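PDB 3PFD: acyl-CoA dehydrogenase, which binds flavin adenine dinucleotide and probably uses it to oxidise saturated acyl-CoA thioesters to 2,3-dehydroacyl-CoA, passing the electrons to an acceptor. Local coordinates for residues A29-L33 against A58-F64. Sequence-based numbering, arbitrary orientation.
Sequences AIRAL and ALNSSGF
The ring of Phe64 carries Ile30 CD1 on one face, a CH-pi contact with the methyl 4.2 Å from the ring centroid and 19° off its normal, displaced toward CG. Ala29 CB meets CZ and Leu33 CD1 meets CD2, both obliquely; the small methyl of Ala29 lets the far end of the ring approach the helix. In Ile30, chi1 (-174°) sends CG1 out toward the other segment, anti to the backbone N, and the bend at chi2 then brings CD1 over the ring and to Leu59 CD2 at 4.1 Å. Leu33 reaches over with both branches: CD2 packs 3.9 Å from Ala58 CB and 4.0 Å from Leu59 CD2, while CD1 turns toward Ser62. Ser62 OG suits this helix end by folding back to Ala58 O (2.9 Å), tilted 25° from the carbonyl plane; Ser62 N reaches that oxygen from the opposite face. Gly63, which without a side chain takes positive phi easily, closes the helix in a Schellman motif, from which Phe64 is directed back at helix 24-47. Val86 and Val90 of helix 80-91 extend the apolar cluster. The contact thus joins helix 24-47 to helix 53-61 and its following turn, successive helices of the helical N-terminal domain of the acyl-CoA dehydrogenase fold.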
# COMPACT_ATOMS: atom_id res chain seq x y z
N ALA C 29 -6.27 -35.39 2.75
CA ALA C 29 -5.30 -36.29 3.37
C ALA C 29 -4.11 -35.57 3.99
O ALA C 29 -3.74 -35.88 5.12
CB ALA C 29 -4.82 -37.33 2.36
N ILE C 30 -3.50 -34.63 3.27
CA ILE C 30 -2.36 -33.89 3.85
C ILE C 30 -2.77 -32.96 4.97
O ILE C 30 -2.05 -32.86 5.95
CB ILE C 30 -1.46 -33.14 2.81
CG1 ILE C 30 -0.24 -32.55 3.51
CG2 ILE C 30 -2.22 -32.09 2.05
CD1 ILE C 30 0.65 -33.58 4.23
N ARG C 31 -3.93 -32.30 4.86
CA ARG C 31 -4.45 -31.48 5.96
C ARG C 31 -4.67 -32.29 7.23
O ARG C 31 -4.39 -31.81 8.32
CB ARG C 31 -5.76 -30.78 5.60
CG ARG C 31 -6.25 -29.86 6.74
CD ARG C 31 -7.35 -28.93 6.34
NE ARG C 31 -6.80 -27.79 5.61
CZ ARG C 31 -7.46 -26.66 5.34
NH1 ARG C 31 -8.72 -26.50 5.74
NH2 ARG C 31 -6.85 -25.69 4.68
N ALA C 32 -5.22 -33.50 7.09
CA ALA C 32 -5.50 -34.34 8.27
C ALA C 32 -4.20 -34.73 8.95
O ALA C 32 -4.07 -34.61 10.17
CB ALA C 32 -6.32 -35.58 7.89
N LEU C 33 -3.21 -35.16 8.17
CA LEU C 33 -1.90 -35.47 8.72
C LEU C 33 -1.26 -34.24 9.37
O LEU C 33 -0.74 -34.34 10.48
CB LEU C 33 -0.99 -36.03 7.63
CG LEU C 33 0.32 -36.59 8.18
CD1 LEU C 33 0.64 -37.83 7.41
CD2 LEU C 33 1.47 -35.59 8.12
N ALA C 58 6.08 -38.62 10.42
CA ALA C 58 4.73 -38.70 9.86
C ALA C 58 4.76 -38.53 8.34
O ALA C 58 4.09 -39.27 7.61
CB ALA C 58 3.84 -37.65 10.51
N LEU C 59 5.54 -37.57 7.86
CA LEU C 59 5.65 -37.32 6.42
C LEU C 59 6.29 -38.52 5.72
O LEU C 59 5.76 -38.99 4.72
CB LEU C 59 6.36 -35.99 6.12
CG LEU C 59 5.62 -34.68 6.52
CD1 LEU C 59 6.56 -33.46 6.52
CD2 LEU C 59 4.39 -34.39 5.64
N ASN C 60 7.41 -39.02 6.27
CA ASN C 60 8.14 -40.17 5.72
C ASN C 60 7.28 -41.43 5.65
O ASN C 60 7.26 -42.12 4.62
CB ASN C 60 9.40 -40.48 6.56
CG ASN C 60 10.58 -39.56 6.27
OD1 ASN C 60 10.63 -38.88 5.24
ND2 ASN C 60 11.55 -39.55 7.17
N SER C 61 6.57 -41.73 6.73
CA SER C 61 5.81 -42.98 6.80
C SER C 61 4.46 -42.94 6.05
O SER C 61 3.96 -43.97 5.63
CB SER C 61 5.66 -43.47 8.24
OG SER C 61 4.71 -42.70 8.96
N SER C 62 3.88 -41.76 5.87
CA SER C 62 2.70 -41.67 5.02
C SER C 62 3.07 -41.35 3.56
O SER C 62 2.18 -41.16 2.73
CB SER C 62 1.72 -40.64 5.57
OG SER C 62 2.26 -39.34 5.36
N GLY C 63 4.37 -41.29 3.26
CA GLY C 63 4.86 -41.04 1.90
C GLY C 63 4.60 -39.64 1.37
O GLY C 63 4.43 -39.47 0.18
N PHE C 64 4.56 -38.65 2.25
CA PHE C 64 4.33 -37.25 1.85
C PHE C 64 5.58 -36.38 1.78
O PHE C 64 5.48 -35.18 1.51
CB PHE C 64 3.27 -36.59 2.75
CG PHE C 64 1.86 -36.84 2.30
CD1 PHE C 64 1.40 -36.30 1.10
CD2 PHE C 64 0.99 -37.61 3.06
CE1 PHE C 64 0.10 -36.54 0.67
CE2 PHE C 64 -0.31 -37.83 2.64
CZ PHE C 64 -0.76 -37.30 1.44